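PDB 2IN5: uncharacterized lipoprotein GfcB from Escherichia coli K12, which is of unknown function but, as a lipoprotein homologous to group 4 capsule protein B, may take part in capsule polysaccharide production or export. Local coordinates for residues N73-L86 and G174-I188. Residues are numbered along the deposited sequence; the frame is centred on the assembly and turned at random.
Sequences NGRLLKTVKLNNNL and GQVRQSRQMLGAGVI
Gln181 and Asn73 supply the polar links between strands 75-80 and 176-182, two elements of the antiparallel beta fold that face each other without pairing: every hydrogen bond across the contact uses at least one side chain. The amide of Gln181 spans the backbone around Arg75. Its NE2 donates to Gly74 O at 2.7 Å, in the carbonyl plane, while OE1 accepts from Leu76 N at 3.2 Å along a nearly straight N-H (174°), although the donor sits above the carbonyl plane. With CG placed between its own N and C (chi1 66°) and the chain extended beyond it, Gln181 reaches both groups. A water at the in-plane edge of the Arg75 guanidinium bridges NH1 to the same OE1; that arginine also forms salt bridges with Glu152 and Asp95.

At the start of both segments, Asn73 acts as a two-pronged amide. Val176 N donates to Asn73 OD1 at 3.2 Å, and Asn73 ND2 donates to Gly174 O at 3.2 Å, with the acceptor in the amide plane; ND2 also bonds Leu97 O. A leucine here would probably leave Val176 N and Gly174 O without these mates and the 174-176 backbone less firmly held. Gly74 follows with a positive phi, and a beta carbon would collide with Val176 CG1.

Farther along the chain from Gln181, the two segments of this YjbF-family beta fold meet through apolar packing. Leu183 packs against two leucines of 73-86, its CG lying 4.3 Å from Leu76 CD2 and 4.2 Å from Leu86 CB, and contributes the largest buried area of any residue. Leu86 CD1 in turn rests 3.5 Å from Leu183 O. Beyond this, Ile188 CD1 touches Asn84 ND2 at 3.5 Å, the two side chains crossing at about a right angle, while Asn84 OD1 accepts from Asp118 N.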
ATOM      1  N   ASN A  73     -15.117  -2.966   1.441  1.00 22.48           N
ATOM      2  CA  ASN A  73     -16.418  -2.943   2.092  1.00 22.59           C
ATOM      3  C   ASN A  73     -16.807  -4.271   2.733  1.00 23.70           C
ATOM      4  O   ASN A  73     -17.843  -4.868   2.398  1.00 22.20           O
ATOM      5  CB  ASN A  73     -17.516  -2.494   1.126  1.00 23.52           C
ATOM      6  CG  ASN A  73     -18.641  -1.780   1.851  1.00 25.23           C
ATOM      7  OD1 ASN A  73     -18.396  -1.087   2.834  1.00 24.02           O
ATOM      8  ND2 ASN A  73     -19.872  -1.933   1.367  1.00 23.59           N
ATOM      9  N   GLY A  74     -15.956  -4.722   3.655  1.00 25.00           N
ATOM     10  CA  GLY A  74     -16.203  -5.953   4.388  1.00 24.41           C
ATOM     11  C   GLY A  74     -15.858  -7.250   3.688  1.00 26.69           C
ATOM     12  O   GLY A  74     -15.787  -8.300   4.336  1.00 26.46           O
ATOM     13  N   ARG A  75     -15.655  -7.187   2.373  1.00 25.26           N
ATOM     14  CA  ARG A  75     -15.320  -8.372   1.591  1.00 25.97           C
ATOM     15  C   ARG A  75     -13.829  -8.647   1.658  1.00 25.35           C
ATOM     16  O   ARG A  75     -13.012  -7.756   1.418  1.00 25.66           O
ATOM     17  CB  ARG A  75     -15.711  -8.189   0.118  1.00 26.96           C
ATOM     18  CG  ARG A  75     -15.412  -9.412  -0.748  1.00 23.89           C
ATOM     19  CD  ARG A  75     -16.341 -10.568  -0.414  1.00 25.15           C
ATOM     20  NE  ARG A  75     -17.670 -10.356  -0.967  1.00 25.68           N
ATOM     21  CZ  ARG A  75     -18.679 -11.219  -0.878  1.00 26.48           C
ATOM     22  NH1 ARG A  75     -18.529 -12.375  -0.244  1.00 21.49           N
ATOM     23  NH2 ARG A  75     -19.844 -10.926  -1.448  1.00 26.76           N
ATOM     24  N   LEU A  76     -13.476  -9.885   1.974  1.00 25.53           N
ATOM     25  CA  LEU A  76     -12.075 -10.269   2.050  1.00 25.09           C
ATOM     26  C   LEU A  76     -11.584 -10.594   0.641  1.00 25.30           C
ATOM     27  O   LEU A  76     -12.140 -11.468  -0.039  1.00 21.73           O
ATOM     28  CB  LEU A  76     -11.905 -11.484   2.955  1.00 23.65           C
ATOM     29  CG  LEU A  76     -10.440 -11.828   3.209  1.00 24.24           C
ATOM     30  CD1 LEU A  76      -9.746 -10.658   3.910  1.00 21.72           C
ATOM     31  CD2 LEU A  76     -10.361 -13.083   4.049  1.00 23.98           C
ATOM     32  N   LEU A  77     -10.552  -9.871   0.216  1.00 26.15           N
ATOM     33  CA  LEU A  77      -9.970 -10.046  -1.105  1.00 29.59           C
ATOM     34  C   LEU A  77      -8.569 -10.650  -1.109  1.00 32.08           C
ATOM     35  O   LEU A  77      -8.161 -11.271  -2.093  1.00 32.52           O
ATOM     36  CB  LEU A  77      -9.920  -8.706  -1.827  1.00 30.05           C
ATOM     37  CG  LEU A  77     -11.278  -8.039  -2.050  1.00 27.86           C
ATOM     38  CD1 LEU A  77     -11.040  -6.631  -2.522  1.00 24.74           C
ATOM     39  CD2 LEU A  77     -12.121  -8.835  -3.056  1.00 24.88           C
ATOM     40  N   LYS A  78      -7.825 -10.471  -0.023  1.00 32.69           N
ATOM     41  CA  LYS A  78      -6.474 -11.009   0.035  1.00 34.11           C
ATOM     42  C   LYS A  78      -5.877 -10.883   1.431  1.00 33.99           C
ATOM     43  O   LYS A  78      -6.186  -9.942   2.153  1.00 36.43           O
ATOM     44  CB  LYS A  78      -5.596 -10.266  -0.979  1.00 34.99           C
ATOM     45  CG  LYS A  78      -4.179 -10.794  -1.136  1.00 37.54           C
ATOM     46  CD  LYS A  78      -3.337  -9.834  -1.960  1.00 36.28           C
ATOM     47  CE  LYS A  78      -1.864 -10.217  -1.936  1.00 38.88           C
ATOM     48  NZ  LYS A  78      -0.988  -9.023  -2.196  1.00 39.10           N
ATOM     49  N   THR A  79      -5.044 -11.844   1.813  1.00 33.12           N
ATOM     50  CA  THR A  79      -4.376 -11.806   3.113  1.00 34.69           C
ATOM     51  C   THR A  79      -2.890 -12.088   2.923  1.00 35.95           C
ATOM     52  O   THR A  79      -2.488 -12.730   1.951  1.00 37.34           O
ATOM     53  CB  THR A  79      -4.952 -12.836   4.128  1.00 34.13           C
ATOM     54  OG1 THR A  79      -4.802 -14.169   3.620  1.00 34.63           O
ATOM     55  CG2 THR A  79      -6.425 -12.551   4.403  1.00 33.34           C
ATOM     56  N   VAL A  80      -2.079 -11.598   3.853  1.00 37.10           N
ATOM     57  CA  VAL A  80      -0.638 -11.781   3.791  1.00 38.35           C
ATOM     58  C   VAL A  80      -0.044 -12.066   5.165  1.00 38.95           C
ATOM     59  O   VAL A  80      -0.445 -11.453   6.147  1.00 37.59           O
ATOM     60  CB  VAL A  80       0.047 -10.524   3.232  1.00 39.59           C
ATOM     61  CG1 VAL A  80       1.547 -10.745   3.151  1.00 39.93           C
ATOM     62  CG2 VAL A  80      -0.523 -10.186   1.862  1.00 40.73           C
ATOM     63  N   LYS A  81       0.909 -12.998   5.216  1.00 40.15           N
ATOM     64  CA  LYS A  81       1.611 -13.383   6.448  1.00 39.86           C
ATOM     65  C   LYS A  81       0.772 -14.081   7.504  1.00 39.60           C
ATOM     66  O   LYS A  81       0.948 -13.837   8.693  1.00 41.78           O
ATOM     67  CB  LYS A  81       2.272 -12.167   7.097  1.00 41.58           C
ATOM     68  CG  LYS A  81       3.236 -11.414   6.203  1.00 45.51           C
ATOM     69  CD  LYS A  81       4.442 -12.254   5.827  1.00 47.33           C
ATOM     70  CE  LYS A  81       5.311 -11.498   4.846  1.00 48.81           C
ATOM     71  NZ  LYS A  81       5.589 -10.129   5.361  1.00 51.39           N
ATOM     72  N   LEU A  82      -0.139 -14.941   7.079  1.00 38.61           N
ATOM     73  CA  LEU A  82      -0.976 -15.682   8.007  1.00 38.04           C
ATOM     74  C   LEU A  82      -0.683 -17.154   7.749  1.00 40.48           C
ATOM     75  O   LEU A  82      -0.045 -17.487   6.748  1.00 42.32           O
ATOM     76  CB  LEU A  82      -2.455 -15.400   7.736  1.00 38.06           C
ATOM     77  CG  LEU A  82      -3.068 -14.008   7.954  1.00 39.45           C
ATOM     78  CD1 LEU A  82      -4.529 -14.061   7.543  1.00 37.48           C
ATOM     79  CD2 LEU A  82      -2.953 -13.570   9.406  1.00 38.73           C
ATOM     80  N   ASN A  83      -1.131 -18.039   8.631  1.00 41.21           N
ATOM     81  CA  ASN A  83      -0.895 -19.464   8.415  1.00 43.39           C
ATOM     82  C   ASN A  83      -1.369 -19.833   7.016  1.00 43.13           C
ATOM     83  O   ASN A  83      -0.633 -20.428   6.234  1.00 45.14           O
ATOM     84  CB  ASN A  83      -1.653 -20.299   9.447  1.00 47.38           C
ATOM     85  CG  ASN A  83      -0.867 -20.498  10.727  1.00 51.01           C
ATOM     86  OD1 ASN A  83      -0.364 -19.540  11.322  1.00 51.80           O
ATOM     87  ND2 ASN A  83      -0.759 -21.751  11.162  1.00 53.72           N
ATOM     88  N   ASN A  84      -2.615 -19.479   6.719  1.00 41.71           N
ATOM     89  CA  ASN A  84      -3.212 -19.745   5.421  1.00 39.73           C
ATOM     90  C   ASN A  84      -3.657 -18.409   4.858  1.00 37.88           C
ATOM     91  O   ASN A  84      -4.230 -17.591   5.580  1.00 38.03           O
ATOM     92  CB  ASN A  84      -4.403 -20.690   5.561  1.00 41.94           C
ATOM     93  CG  ASN A  84      -4.004 -22.038   6.114  1.00 43.39           C
ATOM     94  OD1 ASN A  84      -2.905 -22.521   5.849  1.00 46.24           O
ATOM     95  ND2 ASN A  84      -4.896 -22.661   6.867  1.00 44.24           N
ATOM     96  N   ASN A  85      -3.403 -18.195   3.571  1.00 33.99           N
ATOM     97  CA  ASN A  85      -3.725 -16.926   2.933  1.00 32.11           C
ATOM     98  C   ASN A  85      -4.657 -16.980   1.735  1.00 31.80           C
ATOM     99  O   ASN A  85      -4.650 -17.935   0.967  1.00 32.86           O
ATOM    100  CB  ASN A  85      -2.433 -16.244   2.484  1.00 30.78           C
ATOM    101  CG  ASN A  85      -1.516 -15.904   3.636  1.00 29.77           C
ATOM    102  OD1 ASN A  85      -1.855 -15.096   4.488  1.00 29.64           O
ATOM    103  ND2 ASN A  85      -0.339 -16.520   3.662  1.00 29.60           N
ATOM    104  N   LEU A  86      -5.470 -15.943   1.580  1.00 29.51           N
ATOM    105  CA  LEU A  86      -6.345 -15.862   0.427  1.00 29.11           C
ATOM    106  C   LEU A  86      -5.415 -15.182  -0.574  1.00 27.36           C
ATOM    107  O   LEU A  86      -4.863 -14.119  -0.287  1.00 27.43           O
ATOM    108  CB  LEU A  86      -7.571 -14.996   0.744  1.00 29.26           C
ATOM    109  CG  LEU A  86      -8.483 -14.582  -0.419  1.00 29.10           C
ATOM    110  CD1 LEU A  86      -9.094 -15.786  -1.116  1.00 27.29           C
ATOM    111  CD2 LEU A  86      -9.564 -13.678   0.136  1.00 29.71           C
ATOM    112  N   GLY A 174     -24.085   2.583   3.725  1.00 29.83           N
ATOM    113  CA  GLY A 174     -23.774   1.453   2.875  1.00 29.13           C
ATOM    114  C   GLY A 174     -22.522   0.757   3.372  1.00 30.13           C
ATOM    115  O   GLY A 174     -22.141  -0.292   2.862  1.00 30.97           O
ATOM    116  N   GLN A 175     -21.872   1.348   4.370  1.00 31.40           N
ATOM    117  CA  GLN A 175     -20.662   0.765   4.943  1.00 30.53           C
ATOM    118  C   GLN A 175     -20.963  -0.500   5.729  1.00 28.02           C
ATOM    119  O   GLN A 175     -21.858  -0.512   6.556  1.00 26.75           O
ATOM    120  CB  GLN A 175     -19.962   1.760   5.880  1.00 32.97           C
ATOM    121  CG  GLN A 175     -18.855   1.094   6.721  1.00 36.03           C
ATOM    122  CD  GLN A 175     -18.291   1.992   7.810  1.00 38.58           C
ATOM    123  OE1 GLN A 175     -19.033   2.621   8.560  1.00 40.77           O
ATOM    124  NE2 GLN A 175     -16.971   2.032   7.916  1.00 39.60           N
ATOM    125  N   VAL A 176     -20.207  -1.560   5.464  1.00 27.06           N
ATOM    126  CA  VAL A 176     -20.368  -2.821   6.179  1.00 25.25           C
ATOM    127  C   VAL A 176     -19.696  -2.603   7.542  1.00 25.76           C
ATOM    128  O   VAL A 176     -18.557  -2.145   7.605  1.00 24.51           O
ATOM    129  CB  VAL A 176     -19.679  -3.974   5.400  1.00 25.87           C
ATOM    130  CG1 VAL A 176     -19.599  -5.243   6.252  1.00 23.46           C
ATOM    131  CG2 VAL A 176     -20.458  -4.250   4.117  1.00 23.76           C
ATOM    132  N   ARG A 177     -20.411  -2.896   8.626  1.00 25.28           N
ATOM    133  CA  ARG A 177     -19.862  -2.700   9.961  1.00 24.41           C
ATOM    134  C   ARG A 177     -19.460  -4.009  10.609  1.00 23.58           C
ATOM    135  O   ARG A 177     -18.762  -4.033  11.622  1.00 24.29           O
ATOM    136  CB  ARG A 177     -20.868  -1.975  10.866  1.00 25.00           C
ATOM    137  CG  ARG A 177     -21.155  -0.536  10.480  1.00 21.01           C
ATOM    138  CD  ARG A 177     -19.887   0.304  10.387  1.00 23.61           C
ATOM    139  NE  ARG A 177     -19.159   0.431  11.651  1.00 26.20           N
ATOM    140  CZ  ARG A 177     -19.560   1.158  12.691  1.00 25.42           C
ATOM    141  NH1 ARG A 177     -20.700   1.839  12.637  1.00 24.03           N
ATOM    142  NH2 ARG A 177     -18.810   1.208  13.782  1.00 23.06           N
ATOM    143  N   GLN A 178     -19.914  -5.104  10.027  1.00 24.75           N
ATOM    144  CA  GLN A 178     -19.587  -6.426  10.540  1.00 26.79           C
ATOM    145  C   GLN A 178     -19.781  -7.420   9.413  1.00 26.82           C
ATOM    146  O   GLN A 178     -20.668  -7.257   8.586  1.00 26.59           O
ATOM    147  CB  GLN A 178     -20.490  -6.798  11.723  1.00 25.14           C
ATOM    148  CG  GLN A 178     -20.183  -8.173  12.278  1.00 29.21           C
ATOM    149  CD  GLN A 178     -20.919  -8.491  13.565  1.00 32.27           C
ATOM    150  OE1 GLN A 178     -21.997  -9.087  13.550  1.00 33.56           O
ATOM    151  NE2 GLN A 178     -20.342  -8.085  14.690  1.00 32.11           N
ATOM    152  N   SER A 179     -18.947  -8.445   9.368  1.00 29.50           N
ATOM    153  CA  SER A 179     -19.074  -9.440   8.317  1.00 30.40           C
ATOM    154  C   SER A 179     -18.609 -10.809   8.785  1.00 29.86           C
ATOM    155  O   SER A 179     -17.727 -10.908   9.634  1.00 29.07           O
ATOM    156  CB  SER A 179     -18.244  -9.018   7.106  1.00 30.73           C
ATOM    157  OG  SER A 179     -16.866  -9.021   7.431  1.00 31.98           O
ATOM    158  N   ARG A 180     -19.231 -11.855   8.254  1.00 29.61           N
ATOM    159  CA  ARG A 180     -18.839 -13.220   8.567  1.00 32.13           C
ATOM    160  C   ARG A 180     -18.704 -13.922   7.223  1.00 31.72           C
ATOM    161  O   ARG A 180     -19.671 -13.984   6.458  1.00 31.77           O
ATOM    162  CB  ARG A 180     -19.892 -13.947   9.406  1.00 35.19           C
ATOM    163  CG  ARG A 180     -20.301 -13.232  10.691  1.00 41.22           C
ATOM    164  CD  ARG A 180     -20.424 -14.207  11.853  1.00 44.05           C
ATOM    165  NE  ARG A 180     -21.107 -15.440  11.473  1.00 50.11           N
ATOM    166  CZ  ARG A 180     -22.412 -15.543  11.224  1.00 52.80           C
ATOM    167  NH1 ARG A 180     -23.202 -14.479  11.314  1.00 54.72           N
ATOM    168  NH2 ARG A 180     -22.926 -16.718  10.876  1.00 51.91           N
ATOM    169  N   GLN A 181     -17.514 -14.446   6.934  1.00 29.35           N
ATOM    170  CA  GLN A 181     -17.269 -15.138   5.668  1.00 29.68           C
ATOM    171  C   GLN A 181     -16.149 -16.159   5.772  1.00 30.30           C
ATOM    172  O   GLN A 181     -15.448 -16.215   6.768  1.00 30.45           O
ATOM    173  CB  GLN A 181     -16.924 -14.120   4.573  1.00 27.22           C
ATOM    174  CG  GLN A 181     -15.615 -13.383   4.794  1.00 25.15           C
ATOM    175  CD  GLN A 181     -15.548 -12.075   4.024  1.00 25.53           C
ATOM    176  OE1 GLN A 181     -15.629 -12.047   2.790  1.00 24.31           O
ATOM    177  NE2 GLN A 181     -15.409 -10.979   4.755  1.00 21.77           N
HETATM  178  N   MSE A 182     -15.983 -16.962   4.728  1.00 33.81           N
HETATM  179  CA  MSE A 182     -14.931 -17.970   4.690  1.00 34.40           C
HETATM  180  C   MSE A 182     -13.712 -17.390   4.004  1.00 34.06           C
HETATM  181  O   MSE A 182     -13.827 -16.491   3.171  1.00 35.60           O
HETATM  182  CB  MSE A 182     -15.399 -19.201   3.915  1.00 36.43           C
HETATM  183  CG  MSE A 182     -16.540 -19.930   4.568  1.00 40.99           C
HETATM  184 SE   MSE A 182     -16.040 -20.696   6.267  1.00 51.02          SE
HETATM  185  CE  MSE A 182     -17.383 -22.067   6.390  1.00 41.90           C
ATOM    186  N   LEU A 183     -12.537 -17.900   4.347  1.00 32.62           N
ATOM    187  CA  LEU A 183     -11.325 -17.404   3.719  1.00 31.48           C
ATOM    188  C   LEU A 183     -11.086 -18.180   2.421  1.00 30.78           C
ATOM    189  O   LEU A 183     -10.494 -17.671   1.474  1.00 30.10           O
ATOM    190  CB  LEU A 183     -10.150 -17.543   4.688  1.00 30.03           C
ATOM    191  CG  LEU A 183      -8.767 -17.114   4.218  1.00 29.51           C
ATOM    192  CD1 LEU A 183      -7.920 -16.745   5.417  1.00 26.70           C
ATOM    193  CD2 LEU A 183      -8.124 -18.260   3.418  1.00 30.24           C
ATOM    194  N   GLY A 184     -11.566 -19.414   2.387  1.00 30.88           N
ATOM    195  CA  GLY A 184     -11.425 -20.231   1.202  1.00 31.12           C
ATOM    196  C   GLY A 184     -12.809 -20.724   0.849  1.00 32.56           C
ATOM    197  O   GLY A 184     -13.803 -20.149   1.296  1.00 31.81           O
ATOM    198  N   ALA A 185     -12.888 -21.783   0.055  1.00 33.74           N
ATOM    199  CA  ALA A 185     -14.176 -22.335  -0.327  1.00 35.07           C
ATOM    200  C   ALA A 185     -14.791 -23.079   0.860  1.00 36.05           C
ATOM    201  O   ALA A 185     -14.420 -24.215   1.155  1.00 36.10           O
ATOM    202  CB  ALA A 185     -14.012 -23.271  -1.509  1.00 34.86           C
ATOM    203  N   GLY A 186     -15.720 -22.419   1.547  1.00 35.58           N
ATOM    204  CA  GLY A 186     -16.380 -23.027   2.691  1.00 35.41           C
ATOM    205  C   GLY A 186     -15.446 -23.473   3.804  1.00 33.99           C
ATOM    206  O   GLY A 186     -15.795 -24.352   4.593  1.00 34.38           O
ATOM    207  N   VAL A 187     -14.268 -22.858   3.877  1.00 33.00           N
ATOM    208  CA  VAL A 187     -13.270 -23.194   4.892  1.00 32.65           C
ATOM    209  C   VAL A 187     -12.608 -21.940   5.472  1.00 33.01           C
ATOM    210  O   VAL A 187     -12.523 -20.905   4.802  1.00 35.09           O
ATOM    211  CB  VAL A 187     -12.150 -24.102   4.292  1.00 33.91           C
ATOM    212  CG1 VAL A 187     -12.756 -25.362   3.682  1.00 29.15           C
ATOM    213  CG2 VAL A 187     -11.362 -23.336   3.240  1.00 31.71           C
ATOM    214  N   ILE A 188     -12.139 -22.052   6.715  1.00 30.97           N
ATOM    215  CA  ILE A 188     -11.466 -20.972   7.437  1.00 29.38           C
ATOM    216  C   ILE A 188     -12.324 -19.722   7.659  1.00 31.31           C
ATOM    217  O   ILE A 188     -12.114 -18.679   7.034  1.00 30.37           O
ATOM    218  CB  ILE A 188     -10.166 -20.559   6.740  1.00 27.44           C
ATOM    219  CG1 ILE A 188      -9.268 -21.782   6.559  1.00 27.07           C
ATOM    220  CG2 ILE A 188      -9.432 -19.520   7.587  1.00 26.99           C
ATOM    221  CD1 ILE A 188      -7.988 -21.498   5.791  1.00 25.03           C
TER
HETATM  222  O   HOH W   1     -16.123 -13.852   1.159  1.00 19.90           O